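Local coordinates for protein tryptophanyl-tRNA synthetase (Aeropyrum pernix, PDB 3A04) that catalyses the ATP-dependent attachment of L-tryptophan to its cognate tRNA, releasing AMP and diphosphate, as a class I aminoacyl-tRNA synthetase, at residues G25-A39 / I52-A66. Residues are numbered along the deposited sequence; the frame is centred on the assembly and turned at random.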
ATOM      1  N   GLY A  25     -25.759  -3.429 -14.525  1.00 42.40           N
ATOM      2  CA  GLY A  25     -25.294  -4.076 -15.760  1.00 41.65           C
ATOM      3  C   GLY A  25     -25.112  -5.583 -15.579  1.00 41.46           C
ATOM      4  O   GLY A  25     -24.424  -6.257 -16.385  1.00 43.11           O
ATOM      5  N   ILE A  26     -25.695  -6.111 -14.516  1.00 40.29           N
ATOM      6  CA  ILE A  26     -25.712  -7.576 -14.331  1.00 39.80           C
ATOM      7  C   ILE A  26     -26.852  -8.224 -15.123  1.00 40.62           C
ATOM      8  O   ILE A  26     -28.027  -7.850 -14.951  1.00 41.69           O
ATOM      9  CB  ILE A  26     -25.819  -7.920 -12.853  1.00 39.13           C
ATOM     10  CG1 ILE A  26     -24.658  -7.234 -12.094  1.00 34.99           C
ATOM     11  CG2 ILE A  26     -25.902  -9.433 -12.680  1.00 38.09           C
ATOM     12  CD1 ILE A  26     -24.779  -7.343 -10.539  1.00 38.42           C
ATOM     13  N   ARG A  27     -26.502  -9.199 -15.939  1.00 39.18           N
ATOM     14  CA  ARG A  27     -27.422  -9.876 -16.849  1.00 40.88           C
ATOM     15  C   ARG A  27     -27.777 -11.298 -16.422  1.00 41.45           C
ATOM     16  O   ARG A  27     -26.998 -11.938 -15.704  1.00 40.90           O
ATOM     17  CB  ARG A  27     -26.734  -9.977 -18.207  1.00 37.88           C
ATOM     18  CG  ARG A  27     -26.256  -8.617 -18.689  1.00 46.88           C
ATOM     19  CD  ARG A  27     -27.229  -7.947 -19.689  1.00 52.19           C
ATOM     20  NE  ARG A  27     -28.498  -7.588 -19.088  1.00 59.65           N
ATOM     21  CZ  ARG A  27     -29.696  -7.624 -19.698  1.00 62.92           C
ATOM     22  NH1 ARG A  27     -29.866  -8.077 -20.936  1.00 64.43           N
ATOM     23  NH2 ARG A  27     -30.767  -7.246 -19.034  1.00 66.29           N
ATOM     24  N   PRO A  28     -28.925 -11.836 -16.917  1.00 42.19           N
ATOM     25  CA  PRO A  28     -29.182 -13.295 -16.712  1.00 40.52           C
ATOM     26  C   PRO A  28     -28.064 -14.102 -17.306  1.00 39.70           C
ATOM     27  O   PRO A  28     -27.627 -13.824 -18.463  1.00 37.59           O
ATOM     28  CB  PRO A  28     -30.452 -13.565 -17.537  1.00 41.61           C
ATOM     29  CG  PRO A  28     -31.219 -12.177 -17.432  1.00 43.28           C
ATOM     30  CD  PRO A  28     -30.030 -11.171 -17.650  1.00 42.34           C
ATOM     31  N   PHE A  29     -27.621 -15.114 -16.550  1.00 38.05           N
ATOM     32  CA  PHE A  29     -26.581 -16.011 -17.050  1.00 37.49           C
ATOM     33  C   PHE A  29     -26.946 -16.699 -18.342  1.00 38.77           C
ATOM     34  O   PHE A  29     -26.070 -17.077 -19.157  1.00 38.24           O
ATOM     35  CB  PHE A  29     -26.168 -17.096 -15.984  1.00 36.11           C
ATOM     36  CG  PHE A  29     -24.898 -17.828 -16.360  1.00 34.94           C
ATOM     37  CD1 PHE A  29     -23.665 -17.313 -16.021  1.00 29.84           C
ATOM     38  CD2 PHE A  29     -24.954 -18.991 -17.080  1.00 32.15           C
ATOM     39  CE1 PHE A  29     -22.471 -17.938 -16.437  1.00 32.77           C
ATOM     40  CE2 PHE A  29     -23.809 -19.652 -17.402  1.00 33.66           C
ATOM     41  CZ  PHE A  29     -22.555 -19.085 -17.128  1.00 35.51           C
ATOM     42  N   SER A  30     -28.222 -16.976 -18.529  1.00 40.55           N
ATOM     43  CA  SER A  30     -28.619 -17.703 -19.767  1.00 42.82           C
ATOM     44  C   SER A  30     -28.186 -17.001 -21.105  1.00 42.43           C
ATOM     45  O   SER A  30     -27.952 -17.665 -22.125  1.00 42.27           O
ATOM     46  CB  SER A  30     -30.137 -17.947 -19.736  1.00 43.66           C
ATOM     47  OG  SER A  30     -30.791 -16.726 -19.428  1.00 47.39           O
ATOM     48  N   GLU A  31     -27.982 -15.677 -21.077  1.00 42.07           N
ATOM     49  CA  GLU A  31     -27.574 -14.966 -22.311  1.00 42.68           C
ATOM     50  C   GLU A  31     -26.191 -15.421 -22.801  1.00 43.54           C
ATOM     51  O   GLU A  31     -25.850 -15.254 -23.981  1.00 43.84           O
ATOM     52  CB  GLU A  31     -27.622 -13.458 -22.100  1.00 42.45           C
ATOM     53  CG  GLU A  31     -28.996 -12.905 -21.661  1.00 45.34           C
ATOM     54  CD  GLU A  31     -28.975 -11.351 -21.508  1.00 50.90           C
ATOM     55  OE1 GLU A  31     -27.872 -10.723 -21.679  1.00 51.62           O
ATOM     56  OE2 GLU A  31     -30.057 -10.760 -21.228  1.00 49.61           O
ATOM     57  N   VAL A  32     -25.386 -16.065 -21.935  1.00 40.95           N
ATOM     58  CA  VAL A  32     -24.096 -16.513 -22.438  1.00 40.43           C
ATOM     59  C   VAL A  32     -24.105 -17.929 -22.920  1.00 40.90           C
ATOM     60  O   VAL A  32     -23.068 -18.415 -23.340  1.00 42.23           O
ATOM     61  CB  VAL A  32     -22.901 -16.381 -21.422  1.00 40.20           C
ATOM     62  CG1 VAL A  32     -22.666 -14.956 -21.033  1.00 36.94           C
ATOM     63  CG2 VAL A  32     -23.063 -17.329 -20.146  1.00 39.67           C
ATOM     64  N   LEU A  33     -25.245 -18.610 -22.891  1.00 41.61           N
ATOM     65  CA  LEU A  33     -25.262 -20.014 -23.302  1.00 42.98           C
ATOM     66  C   LEU A  33     -24.668 -20.247 -24.684  1.00 43.66           C
ATOM     67  O   LEU A  33     -23.798 -21.142 -24.863  1.00 43.02           O
ATOM     68  CB  LEU A  33     -26.641 -20.678 -23.072  1.00 43.72           C
ATOM     69  CG  LEU A  33     -26.979 -20.751 -21.561  1.00 46.63           C
ATOM     70  CD1 LEU A  33     -28.445 -21.072 -21.210  1.00 48.37           C
ATOM     71  CD2 LEU A  33     -26.008 -21.696 -20.745  1.00 47.84           C
ATOM     72  N   PRO A  34     -25.068 -19.412 -25.671  1.00 44.45           N
ATOM     73  CA  PRO A  34     -24.585 -19.657 -27.014  1.00 43.71           C
ATOM     74  C   PRO A  34     -23.068 -19.379 -27.056  1.00 44.56           C
ATOM     75  O   PRO A  34     -22.334 -20.114 -27.695  1.00 44.59           O
ATOM     76  CB  PRO A  34     -25.347 -18.616 -27.856  1.00 45.08           C
ATOM     77  CG  PRO A  34     -26.653 -18.363 -27.085  1.00 46.38           C
ATOM     78  CD  PRO A  34     -26.162 -18.407 -25.632  1.00 46.52           C
ATOM     79  N   LEU A  35     -22.585 -18.370 -26.332  1.00 43.45           N
ATOM     80  CA  LEU A  35     -21.125 -18.162 -26.305  1.00 45.58           C
ATOM     81  C   LEU A  35     -20.401 -19.315 -25.635  1.00 44.90           C
ATOM     82  O   LEU A  35     -19.307 -19.757 -26.052  1.00 44.72           O
ATOM     83  CB  LEU A  35     -20.762 -16.790 -25.661  1.00 45.16           C
ATOM     84  CG  LEU A  35     -20.819 -15.674 -26.715  1.00 48.48           C
ATOM     85  CD1 LEU A  35     -20.936 -14.297 -26.093  1.00 48.27           C
ATOM     86  CD2 LEU A  35     -19.668 -15.770 -27.791  1.00 50.57           C
ATOM     87  N   LEU A  36     -21.029 -19.808 -24.573  1.00 45.85           N
ATOM     88  CA  LEU A  36     -20.469 -20.963 -23.843  1.00 45.76           C
ATOM     89  C   LEU A  36     -20.270 -22.154 -24.793  1.00 45.20           C
ATOM     90  O   LEU A  36     -19.199 -22.694 -24.911  1.00 43.60           O
ATOM     91  CB  LEU A  36     -21.418 -21.274 -22.687  1.00 44.92           C
ATOM     92  CG  LEU A  36     -20.979 -21.751 -21.318  1.00 47.45           C
ATOM     93  CD1 LEU A  36     -19.786 -21.056 -20.730  1.00 41.16           C
ATOM     94  CD2 LEU A  36     -22.175 -21.606 -20.359  1.00 48.56           C
ATOM     95  N   ARG A  37     -21.307 -22.526 -25.523  1.00 47.73           N
ATOM     96  CA  ARG A  37     -21.137 -23.470 -26.683  1.00 50.44           C
ATOM     97  C   ARG A  37     -19.982 -23.177 -27.673  1.00 50.37           C
ATOM     98  O   ARG A  37     -19.150 -24.041 -27.962  1.00 49.41           O
ATOM     99  CB  ARG A  37     -22.407 -23.499 -27.492  1.00 51.04           C
ATOM    100  CG  ARG A  37     -23.643 -24.086 -26.780  1.00 57.69           C
ATOM    101  CD  ARG A  37     -24.778 -24.410 -27.805  1.00 67.27           C
ATOM    102  NE  ARG A  37     -24.274 -25.084 -29.014  1.00 70.57           N
ATOM    103  CZ  ARG A  37     -24.119 -26.408 -29.144  1.00 77.06           C
ATOM    104  NH1 ARG A  37     -24.418 -27.234 -28.131  1.00 77.81           N
ATOM    105  NH2 ARG A  37     -23.671 -26.921 -30.298  1.00 76.85           N
ATOM    106  N   LYS A  38     -19.941 -21.955 -28.200  1.00 51.01           N
ATOM    107  CA  LYS A  38     -18.943 -21.635 -29.207  1.00 51.62           C
ATOM    108  C   LYS A  38     -17.567 -21.793 -28.589  1.00 50.95           C
ATOM    109  O   LYS A  38     -16.634 -22.241 -29.263  1.00 49.72           O
ATOM    110  CB  LYS A  38     -19.152 -20.227 -29.802  1.00 52.73           C
ATOM    111  CG  LYS A  38     -20.521 -20.059 -30.570  1.00 58.23           C
ATOM    112  CD  LYS A  38     -20.868 -18.566 -30.796  1.00 63.43           C
ATOM    113  CE  LYS A  38     -22.360 -18.297 -31.036  1.00 65.76           C
ATOM    114  NZ  LYS A  38     -22.796 -17.011 -30.336  1.00 66.13           N
ATOM    115  N   ALA A  39     -17.447 -21.485 -27.277  1.00 49.96           N
ATOM    116  CA  ALA A  39     -16.166 -21.746 -26.587  1.00 49.44           C
ATOM    117  C   ALA A  39     -15.894 -23.252 -26.271  1.00 49.58           C
ATOM    118  O   ALA A  39     -14.847 -23.598 -25.686  1.00 49.25           O
ATOM    119  CB  ALA A  39     -15.987 -20.822 -25.332  1.00 48.49           C
ATOM    120  N   ILE A  52     -25.762 -20.305 -10.271  1.00 31.47           N
ATOM    121  CA  ILE A  52     -25.072 -19.210 -10.986  1.00 31.94           C
ATOM    122  C   ILE A  52     -26.100 -18.503 -11.859  1.00 34.05           C
ATOM    123  O   ILE A  52     -26.459 -18.989 -12.911  1.00 35.32           O
ATOM    124  CB  ILE A  52     -23.946 -19.779 -11.782  1.00 30.27           C
ATOM    125  CG1 ILE A  52     -22.909 -20.398 -10.781  1.00 28.33           C
ATOM    126  CG2 ILE A  52     -23.185 -18.646 -12.539  1.00 31.33           C
ATOM    127  CD1 ILE A  52     -21.866 -21.093 -11.568  1.00 28.69           C
ATOM    128  N   PHE A  53     -26.608 -17.382 -11.389  1.00 36.33           N
ATOM    129  CA  PHE A  53     -27.814 -16.797 -12.018  1.00 36.70           C
ATOM    130  C   PHE A  53     -27.521 -15.540 -12.904  1.00 38.91           C
ATOM    131  O   PHE A  53     -28.388 -15.101 -13.704  1.00 38.30           O
ATOM    132  CB  PHE A  53     -28.792 -16.386 -10.954  1.00 35.75           C
ATOM    133  CG  PHE A  53     -28.311 -15.288 -10.065  1.00 37.58           C
ATOM    134  CD1 PHE A  53     -28.499 -13.931 -10.417  1.00 38.29           C
ATOM    135  CD2 PHE A  53     -27.686 -15.591  -8.856  1.00 35.01           C
ATOM    136  CE1 PHE A  53     -28.068 -12.915  -9.548  1.00 36.56           C
ATOM    137  CE2 PHE A  53     -27.276 -14.617  -8.010  1.00 35.00           C
ATOM    138  CZ  PHE A  53     -27.461 -13.254  -8.339  1.00 39.44           C
ATOM    139  N   GLY A  54     -26.303 -14.974 -12.755  1.00 36.95           N
ATOM    140  CA  GLY A  54     -26.007 -13.675 -13.361  1.00 35.28           C
ATOM    141  C   GLY A  54     -24.600 -13.620 -13.918  1.00 35.93           C
ATOM    142  O   GLY A  54     -23.725 -14.472 -13.558  1.00 32.19           O
ATOM    143  N   HIS A  55     -24.355 -12.621 -14.794  1.00 34.32           N
ATOM    144  CA  HIS A  55     -22.960 -12.362 -15.231  1.00 35.10           C
ATOM    145  C   HIS A  55     -22.861 -10.876 -15.608  1.00 35.93           C
ATOM    146  O   HIS A  55     -23.891 -10.217 -15.863  1.00 33.95           O
ATOM    147  CB  HIS A  55     -22.539 -13.206 -16.442  1.00 34.61           C
ATOM    148  CG  HIS A  55     -22.959 -12.593 -17.747  1.00 37.41           C
ATOM    149  ND1 HIS A  55     -22.101 -11.853 -18.533  1.00 34.26           N
ATOM    150  CD2 HIS A  55     -24.165 -12.591 -18.392  1.00 41.86           C
ATOM    151  CE1 HIS A  55     -22.754 -11.413 -19.605  1.00 36.44           C
ATOM    152  NE2 HIS A  55     -24.011 -11.837 -19.536  1.00 36.56           N
ATOM    153  N   ARG A  56     -21.639 -10.361 -15.601  1.00 33.73           N
ATOM    154  CA  ARG A  56     -21.390  -9.061 -16.250  1.00 34.49           C
ATOM    155  C   ARG A  56     -20.128  -9.226 -17.069  1.00 33.32           C
ATOM    156  O   ARG A  56     -19.075  -9.595 -16.523  1.00 34.04           O
ATOM    157  CB  ARG A  56     -21.287  -7.945 -15.223  1.00 33.51           C
ATOM    158  CG  ARG A  56     -21.035  -6.525 -15.915  1.00 34.99           C
ATOM    159  CD  ARG A  56     -21.148  -5.446 -14.879  1.00 39.06           C
ATOM    160  NE  ARG A  56     -20.189  -5.631 -13.759  1.00 35.10           N
ATOM    161  CZ  ARG A  56     -20.477  -5.388 -12.490  1.00 37.47           C
ATOM    162  NH1 ARG A  56     -21.661  -4.880 -12.145  1.00 34.05           N
ATOM    163  NH2 ARG A  56     -19.562  -5.618 -11.530  1.00 33.24           N
ATOM    164  N   ASP A  57     -20.232  -9.055 -18.400  1.00 34.09           N
ATOM    165  CA  ASP A  57     -19.083  -9.108 -19.321  1.00 32.61           C
ATOM    166  C   ASP A  57     -18.450 -10.486 -19.503  1.00 33.65           C
ATOM    167  O   ASP A  57     -17.387 -10.605 -20.125  1.00 31.61           O
ATOM    168  CB  ASP A  57     -18.000  -8.060 -18.873  1.00 33.78           C
ATOM    169  CG  ASP A  57     -18.430  -6.565 -19.152  1.00 35.89           C
ATOM    170  OD1 ASP A  57     -19.463  -6.369 -19.869  1.00 37.86           O
ATOM    171  OD2 ASP A  57     -17.719  -5.640 -18.678  1.00 36.09           O
ATOM    172  N   PHE A  58     -19.044 -11.561 -18.942  1.00 34.34           N
ATOM    173  CA  PHE A  58     -18.474 -12.936 -19.183  1.00 32.04           C
ATOM    174  C   PHE A  58     -18.519 -13.343 -20.672  1.00 34.15           C
ATOM    175  O   PHE A  58     -17.726 -14.174 -21.189  1.00 32.17           O
ATOM    176  CB  PHE A  58     -19.240 -13.961 -18.276  1.00 32.98           C
ATOM    177  CG  PHE A  58     -18.591 -15.340 -18.177  1.00 32.68           C
ATOM    178  CD1 PHE A  58     -17.226 -15.458 -17.989  1.00 32.06           C
ATOM    179  CD2 PHE A  58     -19.379 -16.515 -18.298  1.00 34.66           C
ATOM    180  CE1 PHE A  58     -16.593 -16.766 -17.887  1.00 34.67           C
ATOM    181  CE2 PHE A  58     -18.810 -17.792 -18.235  1.00 32.70           C
ATOM    182  CZ  PHE A  58     -17.422 -17.938 -18.028  1.00 35.21           C
ATOM    183  N   ASP A  59     -19.476 -12.781 -21.403  1.00 35.46           N
ATOM    184  CA  ASP A  59     -19.439 -12.871 -22.895  1.00 38.14           C
ATOM    185  C   ASP A  59     -18.119 -12.449 -23.552  1.00 38.36           C
ATOM    186  O   ASP A  59     -17.557 -13.182 -24.397  1.00 37.47           O
ATOM    187  CB  ASP A  59     -20.613 -12.102 -23.514  1.00 39.48           C
ATOM    188  CG  ASP A  59     -20.655 -10.632 -23.115  1.00 43.08           C
ATOM    189  OD1 ASP A  59     -20.166 -10.249 -22.050  1.00 42.25           O
ATOM    190  OD2 ASP A  59     -21.256  -9.839 -23.876  1.00 46.74           O
ATOM    191  N   LYS A  60     -17.586 -11.309 -23.118  1.00 37.10           N
ATOM    192  CA  LYS A  60     -16.271 -10.844 -23.632  1.00 37.68           C
ATOM    193  C   LYS A  60     -15.205 -11.872 -23.314  1.00 36.76           C
ATOM    194  O   LYS A  60     -14.309 -12.129 -24.130  1.00 35.50           O
ATOM    195  CB  LYS A  60     -15.907  -9.479 -22.981  1.00 37.98           C
ATOM    196  CG  LYS A  60     -16.868  -8.327 -23.406  1.00 41.48           C
ATOM    197  CD  LYS A  60     -16.642  -7.033 -22.632  1.00 47.72           C
ATOM    198  CE  LYS A  60     -15.310  -6.316 -22.931  1.00 57.24           C
ATOM    199  NZ  LYS A  60     -15.068  -5.067 -22.027  1.00 60.29           N
ATOM    200  N   ILE A  61     -15.304 -12.506 -22.113  1.00 34.69           N
ATOM    201  CA  ILE A  61     -14.273 -13.513 -21.767  1.00 32.66           C
ATOM    202  C   ILE A  61     -14.323 -14.683 -22.728  1.00 33.58           C
ATOM    203  O   ILE A  61     -13.295 -15.162 -23.186  1.00 33.39           O
ATOM    204  CB  ILE A  61     -14.520 -14.097 -20.328  1.00 33.05           C
ATOM    205  CG1 ILE A  61     -14.662 -12.969 -19.320  1.00 31.28           C
ATOM    206  CG2 ILE A  61     -13.375 -15.094 -19.971  1.00 33.59           C
ATOM    207  CD1 ILE A  61     -13.288 -12.122 -19.222  1.00 28.88           C
ATOM    208  N   LEU A  62     -15.540 -15.170 -22.967  1.00 32.63           N
ATOM    209  CA  LEU A  62     -15.765 -16.385 -23.721  1.00 36.02           C
ATOM    210  C   LEU A  62     -15.384 -16.065 -25.205  1.00 36.30           C
ATOM    211  O   LEU A  62     -14.791 -16.920 -25.908  1.00 38.20           O
ATOM    212  CB  LEU A  62     -17.277 -16.768 -23.590  1.00 35.07           C
ATOM    213  CG  LEU A  62     -17.605 -17.420 -22.199  1.00 39.67           C
ATOM    214  CD1 LEU A  62     -19.143 -17.651 -22.017  1.00 35.50           C
ATOM    215  CD2 LEU A  62     -16.798 -18.709 -21.923  1.00 37.16           C
ATOM    216  N   GLU A  63     -15.638 -14.810 -25.616  1.00 36.53           N
ATOM    217  CA  GLU A  63     -15.228 -14.380 -27.008  1.00 38.05           C
ATOM    218  C   GLU A  63     -13.720 -14.477 -27.124  1.00 36.71           C
ATOM    219  O   GLU A  63     -13.161 -15.081 -28.110  1.00 35.08           O
ATOM    220  CB  GLU A  63     -15.760 -12.958 -27.346  1.00 38.94           C
ATOM    221  CG  GLU A  63     -17.272 -12.948 -27.810  1.00 47.93           C
ATOM    222  CD  GLU A  63     -18.017 -11.591 -27.722  1.00 58.01           C
ATOM    223  OE1 GLU A  63     -17.432 -10.553 -27.307  1.00 61.18           O
ATOM    224  OE2 GLU A  63     -19.234 -11.556 -28.065  1.00 61.14           O
ATOM    225  N   ALA A  64     -13.015 -13.908 -26.140  1.00 34.73           N
ATOM    226  CA  ALA A  64     -11.527 -14.087 -26.177  1.00 34.74           C
ATOM    227  C   ALA A  64     -11.083 -15.547 -26.203  1.00 36.02           C
ATOM    228  O   ALA A  64     -10.177 -15.989 -27.013  1.00 35.64           O
ATOM    229  CB  ALA A  64     -10.888 -13.366 -24.980  1.00 33.76           C
ATOM    230  N   LYS A  65     -11.703 -16.351 -25.303  1.00 35.43           N
ATOM    231  CA  LYS A  65     -11.343 -17.744 -25.278  1.00 35.53           C
ATOM    232  C   LYS A  65     -11.561 -18.476 -26.621  1.00 36.26           C
ATOM    233  O   LYS A  65     -10.726 -19.340 -27.004  1.00 36.86           O
ATOM    234  CB  LYS A  65     -12.152 -18.467 -24.209  1.00 35.76           C
ATOM    235  CG  LYS A  65     -11.613 -19.827 -23.862  1.00 37.09           C
ATOM    236  CD  LYS A  65     -12.533 -20.431 -22.774  1.00 33.81           C
ATOM    237  CE  LYS A  65     -11.773 -21.539 -22.073  1.00 38.17           C
ATOM    238  NZ  LYS A  65     -11.394 -22.695 -22.983  1.00 34.52           N
ATOM    239  N   ALA A  66     -12.710 -18.247 -27.227  1.00 36.72           N
ATOM    240  CA  ALA A  66     -13.004 -18.886 -28.533  1.00 40.65           C
ATOM    241  C   ALA A  66     -11.999 -18.495 -29.658  1.00 41.06           C
ATOM    242  O   ALA A  66     -11.753 -19.281 -30.540  1.00 41.86           O
ATOM    243  CB  ALA A  66     -14.479 -18.651 -28.966  1.00 40.35           C
TER
HETATM  244  O   HOH W   1     -25.221 -11.143 -21.905  1.00 46.87           O
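A chi1 of 84° sets CG of His-55 between its own backbone N and carbonyl carbon and brings the imidazole against Val-32, whose CG1 stands anti to its carbonyl carbon. That methyl lies over the imidazole face, CG1 to ring centroid 3.7 Å and close to the ring normal, a CH-pi contact. The ring's rotation is fixed by both nitrogens: ND1 of His-55 accepts from Phe-58 N (3.1 Å) near the ring plane, consistent with a neutral ring, and NE2 shares an in-plane water with OE1 of Glu-31, whose OE2 is salt-bridged to Arg-27 NH1 at 2.7 Å.

In the backbone, Arg-27 and His-55 form an antiparallel hydrogen-bonded pair; the bond from Arg-27 N to His-55 O is nearly straight (173° at the hydrogen). A further bond, Phe-29 N to Phe-53 O at 2.9 Å, reaches its acceptor from above the carbonyl plane. The ring of Phe-29 lies alongside Ile-52, whose CG2 makes an off-centre CH-pi contact with it, and its CE1 touches CD2 of Phe-58. Farther along, Leu-62 CD1 meets Leu-36 CD1 at 3.7 Å, and CD1 of Leu-35 presses on Asp-59 CB.

Strands 27-28 and 52-56 thus pair antiparallel, and helices 33-38 and 58-66 pack nearly parallel, 19° apart with axes 9.0 Å from each other. The pair extends one edge of the synthetase's otherwise largely parallel sheet: 52-56 joins 27-28 to 242-246, with Phe-53 and Gly-54 both facing Tyr-245 in a classic beta bulge, while Met-47 of helix 45-48 touches Phe-29, Leu-36 and Ile-52.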